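Local coordinates for protein reducing end xylose-releasing exo-oligoxylanase (Paenibacillus barengoltzii G22, PDB 5YXT) that probably hydrolyses xylo-oligosaccharides, releasing xylose from their reducing ends as a family 8 glycoside hydrolase of xylan breakdown, at residues T34-Q37 and L38-D42; D82-D85 and V86-I90; R89-K92 and W93-Y97; R146-P149 and F150-G153. One frame throughout, in Å; residues are numbered along the deposited sequence.

Contact 1: T34-Q37 and L38-D42; sequences TWEQ and LFEGD
W35 holds CG anti to its backbone N (chi1 175°) and F39, one turn on, turns CG beside its own N (chi1 -73°), and the two rings end up face against face. This is an i to i+4 aromatic stack in the last turns of helix 24-40, part of the helical fold of family 8 glycoside hydrolases. The six-membered ring of W35 and the F39 ring form an offset stack, nearly parallel at 6°, with centroids 3.9 Å apart. F39 CB adds a CH-pi contact over the same W35 ring, so the phenylalanine lies along the indole from its CB outward.

At the rim of the indole, W35 NE1 donates to E40 OE1 over 3.1 Å. The acceptor lies close to the indole plane, yet the N-H meets the carboxylate from above its plane, the two groups being nearly perpendicular. Stack and hydrogen bond together limit rotation of the indole, while Y81 stacks on W35 and R83 makes a cation-pi contact with it. E40 OE2 comes within 3.9 Å of E36 OE2, a like-charged pair whose repulsion R83, which touches E40, probably eases.

The backbone bonding shifts over these residues: L38 N bonds to T34 O and only weakly to W35 O, while F39 N is held by W35 O at 2.8 Å, in a region that includes a wider pi-type turn. Beyond it a water lies 2.7 Å from Q37 O, to which it can donate, and accepts from D42 N at 2.9 Å.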
# COMPACT_ATOMS: atom_id res chain seq x y z
N THR C 34 8.52 6.19 30.29
CA THR C 34 8.20 4.76 30.33
C THR C 34 9.06 4.04 31.36
O THR C 34 8.55 3.23 32.14
CB THR C 34 8.40 4.14 28.95
OG1 THR C 34 7.55 4.80 28.02
CG2 THR C 34 8.06 2.66 28.99
N TRP C 35 10.37 4.29 31.35
CA TRP C 35 11.23 3.72 32.39
C TRP C 35 10.66 4.02 33.77
O TRP C 35 10.51 3.12 34.61
CB TRP C 35 12.67 4.26 32.26
CG TRP C 35 13.51 3.77 33.39
CD1 TRP C 35 13.79 4.43 34.55
CD2 TRP C 35 14.14 2.49 33.49
NE1 TRP C 35 14.56 3.64 35.36
CE2 TRP C 35 14.80 2.45 34.74
CE3 TRP C 35 14.23 1.37 32.65
CZ2 TRP C 35 15.53 1.33 35.18
CZ3 TRP C 35 14.96 0.26 33.08
CH2 TRP C 35 15.59 0.25 34.33
N GLU C 36 10.32 5.28 34.03
CA GLU C 36 9.89 5.64 35.38
C GLU C 36 8.60 4.92 35.77
O GLU C 36 8.49 4.41 36.89
CB GLU C 36 9.76 7.15 35.49
CG GLU C 36 11.13 7.84 35.28
CD GLU C 36 11.13 9.33 35.52
OE1 GLU C 36 11.28 10.09 34.54
OE2 GLU C 36 11.03 9.75 36.70
N GLN C 37 7.64 4.82 34.85
CA GLN C 37 6.38 4.14 35.15
C GLN C 37 6.60 2.66 35.47
O GLN C 37 5.85 2.08 36.26
CB GLN C 37 5.41 4.27 33.97
CG GLN C 37 4.89 5.67 33.71
CD GLN C 37 3.70 5.67 32.75
OE1 GLN C 37 3.86 5.85 31.54
NE2 GLN C 37 2.51 5.49 33.29
N LEU C 38 7.59 2.04 34.85
CA LEU C 38 7.79 0.60 34.99
C LEU C 38 8.73 0.24 36.14
O LEU C 38 8.55 -0.81 36.77
CB LEU C 38 8.35 0.03 33.68
CG LEU C 38 7.34 -0.38 32.60
CD1 LEU C 38 6.30 0.68 32.36
CD2 LEU C 38 8.04 -0.76 31.28
N PHE C 39 9.73 1.09 36.40
CA PHE C 39 10.76 0.77 37.38
C PHE C 39 10.80 1.70 38.58
O PHE C 39 11.41 1.34 39.59
CB PHE C 39 12.16 0.77 36.71
CG PHE C 39 12.39 -0.42 35.83
CD1 PHE C 39 11.91 -0.45 34.53
CD2 PHE C 39 13.05 -1.54 36.31
CE1 PHE C 39 12.09 -1.57 33.72
CE2 PHE C 39 13.24 -2.66 35.51
CZ PHE C 39 12.76 -2.68 34.21
N GLU C 40 10.18 2.87 38.50
CA GLU C 40 10.20 3.82 39.62
C GLU C 40 8.81 4.34 39.97
O GLU C 40 8.70 5.30 40.74
CB GLU C 40 11.14 4.98 39.31
CG GLU C 40 12.60 4.56 39.21
CD GLU C 40 13.43 5.51 38.38
OE1 GLU C 40 14.57 5.15 38.01
OE2 GLU C 40 12.95 6.63 38.09
N GLY C 41 7.75 3.73 39.45
CA GLY C 41 6.39 4.22 39.61
C GLY C 41 5.65 3.53 40.74
O GLY C 41 6.23 3.20 41.78
N ASP C 42 4.35 3.30 40.52
CA ASP C 42 3.47 2.79 41.56
C ASP C 42 2.61 1.64 41.05
O ASP C 42 2.84 1.11 39.96
CB ASP C 42 2.57 3.91 42.10
CG ASP C 42 1.98 4.77 41.00
OD1 ASP C 42 1.53 4.20 39.98
OD2 ASP C 42 1.96 6.00 41.15
O HOH W 1 3.71 2.82 37.71

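Contact 2: D82-D85 and V86-I90; sequences DRQD and VFDRI
Q84 and D88, one helical turn apart at the start of helix 84-98, illustrate how a first turn can present a polar pair to a neighbouring loop. Backbone hydrogen bonds set the frame. R83 occupies the N-cap position, and its carbonyl O receives F87 N at 3.1 Å in an almost straight bond (172°). Two further i to i+4 bonds follow, from D88 N to Q84 O at 2.8 Å and from R89 N to D85 O at 3.1 Å.

Among the side chains, van der Waals contact dominates. Q84 is fully extended, with CG anti to the backbone N (chi1 -170°), and its CG lies 3.7 Å from D88 OD2; the amide and carboxylate planes are inclined at 62°. D88 CB also rests 3.4 Å from Q84 O. The aliphatic part of R89 runs past the D85 carbonyl, its CG 3.4 Å from D85 O.

The polar ends find their partners elsewhere. D88, salt-bridged to R146, and Q84 OE1 both face R146 NH2 and the Y152 hydroxyl, whose one proton can serve only one of these acceptors at a time; the model is too tight here to settle details. R89 NH2 donates to the carbonyl oxygens of M55 and G52, which ties this turn to the sheet region.

Within the fold, F87 projects between helices 68-80 and 126-143, meeting W143 and Y152 edge-to-face. V86 touches F39 of helix 24-40 and Y48 of strand 48-51, so the turn is packed by helices on some sides and by the sheet's first strand on another.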
# COMPACT_ATOMS: atom_id res chain seq x y z
N ASP C 82 21.24 1.62 31.22
CA ASP C 82 22.38 2.07 32.03
C ASP C 82 21.97 2.32 33.49
O ASP C 82 22.23 3.39 34.04
CB ASP C 82 23.03 3.32 31.43
CG ASP C 82 24.46 3.50 31.89
OD1 ASP C 82 24.97 2.62 32.61
OD2 ASP C 82 25.07 4.53 31.53
N ARG C 83 21.35 1.33 34.11
CA ARG C 83 21.08 1.38 35.55
C ARG C 83 21.58 0.10 36.19
O ARG C 83 20.87 -0.90 36.31
CB ARG C 83 19.61 1.62 35.83
CG ARG C 83 19.30 3.12 35.85
CD ARG C 83 18.04 3.41 35.07
NE ARG C 83 17.46 4.75 35.27
CZ ARG C 83 17.96 5.90 34.79
NH1 ARG C 83 19.07 5.91 34.05
NH2 ARG C 83 17.32 7.04 35.04
N GLN C 84 22.85 0.15 36.62
CA GLN C 84 23.49 -1.01 37.22
C GLN C 84 22.86 -1.39 38.55
O GLN C 84 22.82 -2.57 38.90
CB GLN C 84 24.98 -0.74 37.40
CG GLN C 84 25.77 -1.98 37.78
CD GLN C 84 27.27 -1.73 37.78
OE1 GLN C 84 28.07 -2.67 37.84
NE2 GLN C 84 27.65 -0.47 37.70
N ASP C 85 22.36 -0.39 39.30
CA ASP C 85 21.74 -0.70 40.58
C ASP C 85 20.53 -1.61 40.41
O ASP C 85 20.39 -2.60 41.14
CB ASP C 85 21.36 0.60 41.31
CG ASP C 85 20.49 1.53 40.47
OD1 ASP C 85 20.66 1.60 39.22
OD2 ASP C 85 19.62 2.20 41.08
N VAL C 86 19.66 -1.31 39.45
CA VAL C 86 18.52 -2.19 39.19
C VAL C 86 18.99 -3.55 38.68
O VAL C 86 18.54 -4.60 39.15
CB VAL C 86 17.54 -1.54 38.20
CG1 VAL C 86 16.51 -2.57 37.71
CG2 VAL C 86 16.85 -0.35 38.83
N PHE C 87 19.93 -3.54 37.73
CA PHE C 87 20.50 -4.78 37.22
C PHE C 87 21.00 -5.67 38.35
O PHE C 87 20.66 -6.86 38.42
CB PHE C 87 21.64 -4.46 36.25
CG PHE C 87 22.19 -5.67 35.54
CD1 PHE C 87 23.05 -6.53 36.18
CD2 PHE C 87 21.83 -5.94 34.22
CE1 PHE C 87 23.56 -7.66 35.53
CE2 PHE C 87 22.33 -7.06 33.56
CZ PHE C 87 23.20 -7.92 34.22
N ASP C 88 21.81 -5.11 39.27
CA ASP C 88 22.41 -5.95 40.31
C ASP C 88 21.37 -6.45 41.30
O ASP C 88 21.47 -7.59 41.78
CB ASP C 88 23.51 -5.17 41.03
CG ASP C 88 24.79 -5.08 40.22
OD1 ASP C 88 24.89 -5.75 39.17
OD2 ASP C 88 25.72 -4.35 40.64
N ARG C 89 20.36 -5.65 41.60
CA ARG C 89 19.30 -6.10 42.49
C ARG C 89 18.57 -7.30 41.91
O ARG C 89 18.32 -8.29 42.60
CB ARG C 89 18.34 -4.94 42.77
CG ARG C 89 18.84 -3.93 43.81
CD ARG C 89 17.97 -2.68 43.81
NE ARG C 89 18.29 -1.74 44.89
CZ ARG C 89 17.82 -1.84 46.13
NH1 ARG C 89 18.16 -0.92 47.04
NH2 ARG C 89 17.04 -2.86 46.49
N ILE C 90 18.21 -7.23 40.62
CA ILE C 90 17.51 -8.34 39.98
C ILE C 90 18.40 -9.58 39.94
O ILE C 90 17.99 -10.68 40.32
CB ILE C 90 17.05 -7.95 38.56
CG1 ILE C 90 16.10 -6.74 38.60
CG2 ILE C 90 16.39 -9.14 37.86
CD1 ILE C 90 15.61 -6.26 37.19

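Contact 3: R89-K92 and W93-Y97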
# COMPACT_ATOMS: atom_id res chain seq x y z
N ARG C 89 20.36 -5.65 41.60
CA ARG C 89 19.30 -6.10 42.49
C ARG C 89 18.57 -7.30 41.91
O ARG C 89 18.32 -8.29 42.60
CB ARG C 89 18.34 -4.94 42.77
CG ARG C 89 18.84 -3.93 43.81
CD ARG C 89 17.97 -2.68 43.81
NE ARG C 89 18.29 -1.74 44.89
CZ ARG C 89 17.82 -1.84 46.13
NH1 ARG C 89 18.16 -0.92 47.04
NH2 ARG C 89 17.04 -2.86 46.49
N ILE C 90 18.21 -7.23 40.62
CA ILE C 90 17.51 -8.34 39.98
C ILE C 90 18.40 -9.58 39.94
O ILE C 90 17.99 -10.68 40.32
CB ILE C 90 17.05 -7.95 38.56
CG1 ILE C 90 16.10 -6.74 38.60
CG2 ILE C 90 16.39 -9.14 37.86
CD1 ILE C 90 15.61 -6.26 37.19
N TRP C 91 19.65 -9.40 39.51
CA TRP C 91 20.57 -10.52 39.42
C TRP C 91 20.82 -11.14 40.78
O TRP C 91 20.94 -12.36 40.90
CB TRP C 91 21.87 -10.07 38.77
CG TRP C 91 22.89 -11.18 38.62
CD1 TRP C 91 24.18 -11.17 39.10
CD2 TRP C 91 22.71 -12.44 37.96
NE1 TRP C 91 24.80 -12.35 38.78
CE2 TRP C 91 23.94 -13.15 38.09
CE3 TRP C 91 21.65 -13.05 37.29
CZ2 TRP C 91 24.12 -14.43 37.56
CZ3 TRP C 91 21.83 -14.33 36.76
CH2 TRP C 91 23.06 -15.01 36.91
N LYS C 92 20.84 -10.33 41.84
CA LYS C 92 21.07 -10.86 43.18
C LYS C 92 19.91 -11.74 43.63
O LYS C 92 20.11 -12.85 44.13
CB LYS C 92 21.29 -9.72 44.18
CG LYS C 92 21.74 -10.19 45.58
CD LYS C 92 22.69 -11.38 45.50
CE LYS C 92 23.67 -11.43 46.67
NZ LYS C 92 24.46 -12.70 46.68
N TRP C 93 18.67 -11.26 43.46
CA TRP C 93 17.50 -12.08 43.75
C TRP C 93 17.56 -13.39 42.97
O TRP C 93 17.24 -14.46 43.51
CB TRP C 93 16.23 -11.31 43.41
CG TRP C 93 14.98 -11.71 44.13
CD1 TRP C 93 14.43 -11.08 45.21
CD2 TRP C 93 14.09 -12.79 43.80
NE1 TRP C 93 13.26 -11.72 45.59
CE2 TRP C 93 13.04 -12.76 44.73
CE3 TRP C 93 14.10 -13.78 42.83
CZ2 TRP C 93 12.00 -13.70 44.71
CZ3 TRP C 93 13.07 -14.70 42.80
CH2 TRP C 93 12.03 -14.65 43.73
N THR C 94 17.96 -13.30 41.71
CA THR C 94 17.98 -14.46 40.82
C THR C 94 18.93 -15.53 41.33
O THR C 94 18.56 -16.71 41.44
CB THR C 94 18.34 -14.01 39.41
OG1 THR C 94 17.32 -13.11 38.93
CG2 THR C 94 18.44 -15.20 38.46
N VAL C 95 20.15 -15.14 41.68
CA VAL C 95 21.12 -16.13 42.14
C VAL C 95 20.70 -16.71 43.49
O VAL C 95 20.89 -17.90 43.76
CB VAL C 95 22.52 -15.49 42.20
CG1 VAL C 95 23.53 -16.48 42.78
CG2 VAL C 95 22.93 -15.04 40.79
N THR C 96 20.10 -15.89 44.36
CA THR C 96 19.86 -16.35 45.72
C THR C 96 18.69 -17.32 45.80
O THR C 96 18.72 -18.25 46.61
CB THR C 96 19.61 -15.16 46.65
OG1 THR C 96 18.42 -14.48 46.25
CG2 THR C 96 20.77 -14.20 46.62
N TYR C 97 17.68 -17.15 44.95
CA TYR C 97 16.45 -17.93 45.06
C TYR C 97 16.17 -18.82 43.87
O TYR C 97 15.47 -19.82 44.02
CB TYR C 97 15.25 -16.99 45.25
CG TYR C 97 15.27 -16.21 46.55
CD1 TYR C 97 15.32 -14.82 46.55
CD2 TYR C 97 15.21 -16.87 47.78
CE1 TYR C 97 15.32 -14.11 47.73
CE2 TYR C 97 15.22 -16.15 48.97
CZ TYR C 97 15.27 -14.78 48.94
OH TYR C 97 15.27 -14.05 50.10
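V95 lays its CG2 methyl over one face of the W91 indole, four residues back on helix 84-98, an instance of how a branched residue can cover an aromatic ring within a single turn. With CG opposite the backbone N (chi1 -180°), the W91 indole lies where that methyl can cover it. The methyl stands 3.6 Å from the centroid of the six-membered ring, 20° off the normal, and makes a CH-pi contact whose nearest ring atom is W91 CE2 at 3.4 Å. T94 CG2 approaches the same indole obliquely, 3.9 Å from W91 CZ3, the two side chains crossing at about a right angle.

T94 OG1, anti to its carbonyl carbon, donates back to I90 O at 2.9 Å from above the carbonyl plane, while T94 N reaches the same oxygen at 3.0 Å and in that plane. Two donors therefore grip I90 O, and the buried hydroxyl is satisfied inside its own helix.

On the more solvent-facing flank K92 bends at chi2, which brings CD within 3.6 Å of T96 CG2, the two side chains again meeting roughly at right angles. The W93 indole packs on M71 of helix 68-80 and M55 of strand 55-60, and Y97 CD1 stands 3.5 Å above the centre of one W93 ring face, the tyrosine ring edge-on. W91 NE1 is taken up by P149 O in the loop before helix 152-165.

Backbone i to i+4 bonds run throughout, with a wider pi-type turn at 94-97. Such an aromatic-rich helix, wedged between other helices and a small antiparallel sheet, belongs to the (alpha/alpha)6 barrel of family 8.

Contact 4: R146-P149 and F150-G153; sequences REAP and FNYG
A tight loop with a cis peptide bond before P149 links helices 126-143 and 152-165 of this family 8 glycoside hydrolase, and R146 and F150 close it. R146 N donates to F150 O at 2.8 Å, and F150 N returns a bond to E147 O, also at 2.8 Å. Both donors stand above the plane of the carbonyl they meet. N151 then centres an inverse gamma turn and occupies the N-cap position of helix 152-165, although its side chain makes no capping bond.

Side chains follow the fold of the backbone. R146 bends at chi3 (-41°), which lays its guanidinium alongside F150 at only 23° to the phenyl plane. F150 CB lies over one face of the guanidinium, and R146 NH1 comes within 3.7 Å of F150 CD2. The same guanidinium stands steeply against the Y152 ring, at 77°; R146 NH2 and the Y152 hydroxyl are modelled too close together, so the detail of their meeting is doubtful. Both residues turn their polar ends to D88 and Q84 of helix 84-98, and the hydroxyl, lying between D88 OD1 and Q84 OE1, can donate to one of them. F150 O sits over the centre of one face of the Y152 ring.

Within the 146-149 segment E147 folds its carboxylate back to accept A148 N at E147 OE2, 3.0 Å away, on the anti side and tilted out of the carboxylate plane. N151, whose OD1 is hydrogen-bonded to Q155 NE2, also packs against the loop, with N151 OD1 3.3 Å from A148 CA and 3.6 Å from A148 CB.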
# COMPACT_ATOMS: atom_id res chain seq x y z
N ARG C 146 32.46 -7.30 38.57
CA ARG C 146 32.76 -7.05 39.97
C ARG C 146 32.95 -8.41 40.64
O ARG C 146 33.14 -9.41 39.94
CB ARG C 146 31.64 -6.25 40.63
CG ARG C 146 32.10 -5.21 41.61
CD ARG C 146 30.87 -4.48 42.12
NE ARG C 146 29.98 -4.26 40.99
CZ ARG C 146 28.66 -4.38 41.03
NH1 ARG C 146 28.05 -4.73 42.16
NH2 ARG C 146 27.96 -4.15 39.94
N GLU C 147 32.88 -8.48 41.96
CA GLU C 147 33.11 -9.75 42.63
C GLU C 147 31.84 -10.59 42.67
O GLU C 147 30.72 -10.07 42.67
CB GLU C 147 33.62 -9.51 44.05
CG GLU C 147 34.48 -10.65 44.58
CD GLU C 147 35.39 -11.24 43.52
OE1 GLU C 147 36.53 -10.75 43.34
OE2 GLU C 147 34.97 -12.22 42.87
N ALA C 148 32.04 -11.91 42.71
CA ALA C 148 30.94 -12.86 42.62
C ALA C 148 29.86 -12.52 43.64
O ALA C 148 30.17 -12.09 44.76
CB ALA C 148 31.45 -14.29 42.85
N PRO C 149 28.57 -12.69 43.29
CA PRO C 149 28.13 -13.20 41.99
C PRO C 149 28.01 -12.15 40.88
O PRO C 149 27.41 -12.42 39.84
CB PRO C 149 26.75 -13.78 42.30
CG PRO C 149 26.23 -12.91 43.42
CD PRO C 149 27.45 -12.50 44.23
N PHE C 150 28.58 -10.96 41.10
CA PHE C 150 28.55 -9.92 40.09
C PHE C 150 29.77 -9.94 39.18
O PHE C 150 30.14 -8.90 38.62
CB PHE C 150 28.39 -8.55 40.75
CG PHE C 150 27.26 -8.48 41.73
CD1 PHE C 150 25.95 -8.64 41.32
CD2 PHE C 150 27.51 -8.27 43.08
CE1 PHE C 150 24.90 -8.59 42.23
CE2 PHE C 150 26.47 -8.22 44.00
CZ PHE C 150 25.17 -8.37 43.57
N ASN C 151 30.39 -11.11 39.02
CA ASN C 151 31.46 -11.31 38.04
C ASN C 151 30.78 -11.68 36.72
O ASN C 151 30.81 -12.83 36.28
CB ASN C 151 32.45 -12.37 38.52
CG ASN C 151 31.78 -13.67 38.99
OD1 ASN C 151 30.62 -13.67 39.44
ND2 ASN C 151 32.51 -14.78 38.88
N TYR C 152 30.19 -10.66 36.08
CA TYR C 152 29.14 -10.87 35.07
C TYR C 152 29.60 -11.77 33.93
O TYR C 152 28.90 -12.72 33.56
CB TYR C 152 28.70 -9.52 34.49
CG TYR C 152 28.28 -8.44 35.48
CD1 TYR C 152 27.20 -8.64 36.34
CD2 TYR C 152 28.94 -7.22 35.52
CE1 TYR C 152 26.80 -7.65 37.22
CE2 TYR C 152 28.55 -6.21 36.40
CZ TYR C 152 27.48 -6.43 37.25
OH TYR C 152 27.08 -5.44 38.13
N GLY C 153 30.75 -11.46 33.32
CA GLY C 153 31.21 -12.24 32.18
C GLY C 153 31.48 -13.69 32.51
O GLY C 153 31.22 -14.58 31.70

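How the contacts relate
Along the chain the contacts run in numerical order. Contact 1 lies in the C-terminal turns of helix 24-40 and the chain just beyond; contacts 2 and 3 are successive parts of helix 84-98, share R89 and I90 and have centres about 11 Å apart; contact 4 forms the loop entering helix 152-165. Helix 84-98 is the common element. Its first turn meets contact 1 through R83 and V86, with centres about 14 Å apart, and contact 4 lies about 13 Å from contact 2 and 12 Å from contact 3, centre to centre. Contacts 1 and 4, about 27 Å apart between centres, do not touch. Helix 84-98 thus lies between contacts 1 and 4 and touches both, using polar and aromatic side chains.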